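Long-range contact in protein-L-isoaspartate(D-aspartate) O-methyltransferase (Sulfolobus tokodaii, PDB 1VBF), which probably methylates L-isoaspartyl residues of age-damaged proteins, using S-adenosyl-L-methionine as the methyl donor, and so initiates their repair or degradation: residues 52-64 with 79-91. Residues are numbered along the deposited sequence; the frame is centred on the assembly and turned at random.
Sequences NTTALNLGIFMLD and TGIGYYTALIAEI
Tyr84 enters helix 56-64 as a knob, its ring lodged among Leu56, Gly59, Ile60 and Leu63. With no side chain on Gly59, the ring lies against its backbone, Tyr84 CE2 at 3.5 Å from Gly59 CA. CD1 of Leu63 meets the ring edge near its plane, and Tyr83 CD2 sits over the centre of one face of the Tyr84 ring, 3.8 Å above its plane. With CG anti to its own carbonyl carbon (chi1 -64°), Tyr84 reaches past the start of the helix and donates its hydroxyl OH to Thr54 O at 3.0 Å. The donor lies well above the carbonyl plane, at a C=O...donor angle of 116°.

The axes of 56-64 and 83-91 approach to 11.3 Å and cross at -30°. Between them branch ends meet in a buried, well-packed cluster: Leu87 CD1 touches Ile60 CD1 at 3.8 Å, and Leu63 CD2 touches Ile88 CD1 at 4.0 Å. The looser side is at Thr54 and Ala55, both partly exposed, where Thr54 also packs on Trp141, whose ring stacks with Tyr84. Both helices lie on the same side of the Rossmann-like methyltransferase sheet. The hydroxyl-to-carbonyl bond from Tyr84 to Thr54, within an otherwise largely apolar interface, implies that Tyr84 ties the link between strand 51-53 and helix 56-65 to helix 83-91.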
loop_
_atom_site.group_PDB
_atom_site.type_symbol
_atom_site.label_atom_id
_atom_site.label_comp_id
_atom_site.label_asym_id
_atom_site.label_seq_id
_atom_site.Cartn_x
_atom_site.Cartn_y
_atom_site.Cartn_z
ATOM N N ASN B 52 -26.074 5.596 6.570
ATOM C CA ASN B 52 -26.605 6.289 5.400
ATOM C C ASN B 52 -27.819 5.619 4.789
ATOM O O ASN B 52 -28.170 4.481 5.114
ATOM C CB ASN B 52 -25.553 6.372 4.298
ATOM C CG ASN B 52 -24.307 7.116 4.723
ATOM O OD1 ASN B 52 -24.372 8.214 5.281
ATOM N ND2 ASN B 52 -23.153 6.524 4.442
ATOM N N THR B 53 -28.449 6.336 3.873
ATOM C CA THR B 53 -29.601 5.812 3.165
ATOM C C THR B 53 -29.055 5.437 1.813
ATOM O O THR B 53 -28.412 6.261 1.179
ATOM C CB THR B 53 -30.659 6.885 2.900
ATOM O OG1 THR B 53 -30.752 7.756 4.028
ATOM C CG2 THR B 53 -32.001 6.237 2.652
ATOM N N THR B 54 -29.306 4.214 1.364
ATOM C CA THR B 54 -28.828 3.808 0.050
ATOM C C THR B 54 -29.211 4.858 -1.008
ATOM O O THR B 54 -30.243 5.549 -0.895
ATOM C CB THR B 54 -29.434 2.479 -0.390
ATOM O OG1 THR B 54 -29.049 1.440 0.510
ATOM C CG2 THR B 54 -28.949 2.122 -1.746
ATOM N N ALA B 55 -28.368 4.979 -2.027
ATOM C CA ALA B 55 -28.608 5.903 -3.116
ATOM C C ALA B 55 -29.903 5.493 -3.802
ATOM O O ALA B 55 -30.167 4.293 -4.005
ATOM C CB ALA B 55 -27.476 5.841 -4.090
ATOM N N LEU B 56 -30.701 6.493 -4.168
ATOM C CA LEU B 56 -31.977 6.246 -4.810
ATOM C C LEU B 56 -31.837 5.395 -6.053
ATOM O O LEU B 56 -32.639 4.474 -6.279
ATOM C CB LEU B 56 -32.661 7.552 -5.193
ATOM C CG LEU B 56 -34.176 7.698 -4.947
ATOM C CD1 LEU B 56 -34.751 8.706 -5.939
ATOM C CD2 LEU B 56 -34.888 6.382 -5.113
ATOM N N ASN B 57 -30.839 5.715 -6.873
ATOM C CA ASN B 57 -30.643 4.950 -8.089
ATOM C C ASN B 57 -30.371 3.486 -7.740
ATOM O O ASN B 57 -30.878 2.568 -8.386
ATOM C CB ASN B 57 -29.500 5.535 -8.909
ATOM C CG ASN B 57 -29.852 5.646 -10.410
ATOM O OD1 ASN B 57 -30.119 4.639 -11.091
ATOM N ND2 ASN B 57 -29.857 6.881 -10.926
ATOM N N LEU B 58 -29.587 3.259 -6.697
ATOM C CA LEU B 58 -29.288 1.900 -6.299
ATOM C C LEU B 58 -30.538 1.213 -5.749
ATOM O O LEU B 58 -30.898 0.110 -6.204
ATOM C CB LEU B 58 -28.194 1.900 -5.246
ATOM C CG LEU B 58 -27.046 0.931 -5.487
ATOM C CD1 LEU B 58 -26.354 0.734 -4.200
ATOM C CD2 LEU B 58 -27.533 -0.407 -5.966
ATOM N N GLY B 59 -31.183 1.864 -4.766
ATOM C CA GLY B 59 -32.400 1.334 -4.150
ATOM C C GLY B 59 -33.521 0.915 -5.108
ATOM O O GLY B 59 -34.105 -0.176 -4.997
ATOM N N ILE B 60 -33.828 1.782 -6.061
ATOM C CA ILE B 60 -34.880 1.484 -7.024
ATOM C C ILE B 60 -34.481 0.299 -7.896
ATOM O O ILE B 60 -35.326 -0.535 -8.272
ATOM C CB ILE B 60 -35.179 2.719 -7.903
ATOM C CG1 ILE B 60 -35.569 3.893 -7.003
ATOM C CG2 ILE B 60 -36.305 2.416 -8.870
ATOM C CD1 ILE B 60 -36.666 3.522 -5.993
ATOM N N PHE B 61 -33.190 0.236 -8.220
ATOM C CA PHE B 61 -32.676 -0.862 -9.023
ATOM C C PHE B 61 -32.843 -2.178 -8.246
ATOM O O PHE B 61 -33.297 -3.184 -8.786
ATOM C CB PHE B 61 -31.190 -0.635 -9.371
ATOM C CG PHE B 61 -30.555 -1.804 -10.065
ATOM C CD1 PHE B 61 -31.016 -2.225 -11.315
ATOM C CD2 PHE B 61 -29.573 -2.554 -9.428
ATOM C CE1 PHE B 61 -30.513 -3.387 -11.916
ATOM C CE2 PHE B 61 -29.059 -3.718 -10.018
ATOM C CZ PHE B 61 -29.533 -4.137 -11.263
HETATM N N MSE B 62 -32.479 -2.161 -6.970
HETATM C CA MSE B 62 -32.605 -3.344 -6.139
HETATM C C MSE B 62 -34.049 -3.812 -6.007
HETATM O O MSE B 62 -34.345 -5.001 -6.195
HETATM C CB MSE B 62 -31.999 -3.068 -4.777
HETATM C CG MSE B 62 -30.533 -2.698 -4.881
HETATM SE SE MSE B 62 -29.599 -2.614 -3.188
HETATM C CE MSE B 62 -29.310 -0.713 -3.147
ATOM N N LEU B 63 -34.952 -2.883 -5.696
ATOM C CA LEU B 63 -36.360 -3.245 -5.577
ATOM C C LEU B 63 -36.889 -3.737 -6.917
ATOM O O LEU B 63 -37.652 -4.699 -6.967
ATOM C CB LEU B 63 -37.193 -2.059 -5.101
ATOM C CG LEU B 63 -36.859 -1.499 -3.710
ATOM C CD1 LEU B 63 -37.931 -0.501 -3.309
ATOM C CD2 LEU B 63 -36.755 -2.631 -2.680
ATOM N N ASP B 64 -36.474 -3.097 -8.008
ATOM C CA ASP B 64 -36.935 -3.512 -9.326
ATOM C C ASP B 64 -36.483 -4.945 -9.600
ATOM O O ASP B 64 -37.215 -5.748 -10.183
ATOM C CB ASP B 64 -36.411 -2.549 -10.396
ATOM C CG ASP B 64 -37.209 -2.620 -11.707
ATOM O OD1 ASP B 64 -38.388 -3.067 -11.686
ATOM O OD2 ASP B 64 -36.662 -2.203 -12.761
ATOM N N THR B 79 -34.642 -1.208 8.155
ATOM C CA THR B 79 -35.680 -0.204 7.929
ATOM C C THR B 79 -35.163 1.187 7.592
ATOM O O THR B 79 -35.611 1.804 6.627
ATOM C CB THR B 79 -36.629 -0.104 9.157
ATOM O OG1 THR B 79 -37.148 -1.407 9.447
ATOM C CG2 THR B 79 -37.797 0.836 8.873
ATOM N N GLY B 80 -34.223 1.685 8.378
ATOM C CA GLY B 80 -33.706 3.006 8.101
ATOM C C GLY B 80 -34.801 4.049 8.192
ATOM O O GLY B 80 -35.588 4.017 9.135
ATOM N N ILE B 81 -34.868 4.960 7.217
ATOM C CA ILE B 81 -35.865 6.025 7.229
ATOM C C ILE B 81 -37.238 5.611 6.721
ATOM O O ILE B 81 -38.118 6.438 6.602
ATOM C CB ILE B 81 -35.396 7.245 6.421
ATOM C CG1 ILE B 81 -35.362 6.908 4.929
ATOM C CG2 ILE B 81 -34.031 7.685 6.900
ATOM C CD1 ILE B 81 -35.078 8.110 4.039
ATOM N N GLY B 82 -37.419 4.341 6.398
ATOM C CA GLY B 82 -38.727 3.872 5.962
ATOM C C GLY B 82 -39.184 4.079 4.535
ATOM O O GLY B 82 -40.211 3.517 4.147
ATOM N N TYR B 83 -38.446 4.863 3.746
ATOM C CA TYR B 83 -38.820 5.109 2.350
ATOM C C TYR B 83 -38.932 3.861 1.447
ATOM O O TYR B 83 -39.915 3.699 0.700
ATOM C CB TYR B 83 -37.849 6.087 1.711
ATOM C CG TYR B 83 -38.082 6.233 0.236
ATOM C CD1 TYR B 83 -39.210 6.888 -0.246
ATOM C CD2 TYR B 83 -37.223 5.654 -0.681
ATOM C CE1 TYR B 83 -39.490 6.967 -1.637
ATOM C CE2 TYR B 83 -37.486 5.713 -2.082
ATOM C CZ TYR B 83 -38.620 6.373 -2.553
ATOM O OH TYR B 83 -38.871 6.452 -3.914
ATOM N N TYR B 84 -37.938 2.982 1.485
ATOM C CA TYR B 84 -38.041 1.801 0.643
ATOM C C TYR B 84 -39.100 0.865 1.228
ATOM O O TYR B 84 -39.697 0.047 0.510
ATOM C CB TYR B 84 -36.688 1.074 0.508
ATOM C CG TYR B 84 -35.622 1.896 -0.178
ATOM C CD1 TYR B 84 -34.560 2.417 0.540
ATOM C CD2 TYR B 84 -35.710 2.205 -1.538
ATOM C CE1 TYR B 84 -33.625 3.221 -0.048
ATOM C CE2 TYR B 84 -34.763 3.021 -2.149
ATOM C CZ TYR B 84 -33.724 3.522 -1.392
ATOM O OH TYR B 84 -32.776 4.320 -1.976
ATOM N N THR B 85 -39.333 1.003 2.535
ATOM C CA THR B 85 -40.317 0.180 3.205
ATOM C C THR B 85 -41.661 0.592 2.609
ATOM O O THR B 85 -42.412 -0.258 2.133
ATOM C CB THR B 85 -40.304 0.405 4.728
ATOM O OG1 THR B 85 -38.954 0.550 5.176
ATOM C CG2 THR B 85 -40.932 -0.793 5.449
ATOM N N ALA B 86 -41.951 1.893 2.609
ATOM C CA ALA B 86 -43.191 2.395 2.010
ATOM C C ALA B 86 -43.428 1.866 0.570
ATOM O O ALA B 86 -44.503 1.342 0.285
ATOM C CB ALA B 86 -43.196 3.922 2.007
ATOM N N LEU B 87 -42.447 2.000 -0.331
ATOM C CA LEU B 87 -42.594 1.519 -1.709
ATOM C C LEU B 87 -42.960 0.039 -1.802
ATOM O O LEU B 87 -43.708 -0.362 -2.698
ATOM C CB LEU B 87 -41.314 1.753 -2.511
ATOM C CG LEU B 87 -40.775 3.184 -2.690
ATOM C CD1 LEU B 87 -39.503 3.122 -3.522
ATOM C CD2 LEU B 87 -41.811 4.095 -3.365
ATOM N N ILE B 88 -42.441 -0.782 -0.893
ATOM C CA ILE B 88 -42.759 -2.205 -0.911
ATOM C C ILE B 88 -44.201 -2.418 -0.416
ATOM O O ILE B 88 -44.998 -3.157 -1.015
ATOM C CB ILE B 88 -41.772 -2.990 -0.019
ATOM C CG1 ILE B 88 -40.345 -2.757 -0.516
ATOM C CG2 ILE B 88 -42.102 -4.501 -0.033
ATOM C CD1 ILE B 88 -39.294 -3.388 0.348
ATOM N N ALA B 89 -44.529 -1.755 0.684
ATOM C CA ALA B 89 -45.858 -1.833 1.277
ATOM C C ALA B 89 -46.944 -1.502 0.242
ATOM O O ALA B 89 -48.021 -2.098 0.231
ATOM C CB ALA B 89 -45.940 -0.874 2.445
ATOM N N GLU B 90 -46.661 -0.536 -0.623
ATOM C CA GLU B 90 -47.602 -0.165 -1.668
ATOM C C GLU B 90 -47.914 -1.325 -2.621
ATOM O O GLU B 90 -49.035 -1.481 -3.068
ATOM C CB GLU B 90 -47.034 0.986 -2.486
ATOM C CG GLU B 90 -46.866 2.287 -1.730
ATOM C CD GLU B 90 -48.154 3.099 -1.639
ATOM O OE1 GLU B 90 -49.033 2.929 -2.517
ATOM O OE2 GLU B 90 -48.270 3.921 -0.699
ATOM N N ILE B 91 -46.929 -2.156 -2.907
ATOM C CA ILE B 91 -47.113 -3.220 -3.869
ATOM C C ILE B 91 -47.563 -4.527 -3.274
ATOM O O ILE B 91 -48.466 -5.209 -3.775
ATOM C CB ILE B 91 -45.758 -3.500 -4.614
ATOM C CG1 ILE B 91 -45.238 -2.220 -5.253
ATOM C CG2 ILE B 91 -45.895 -4.689 -5.602
ATOM C CD1 ILE B 91 -43.794 -2.314 -5.650
#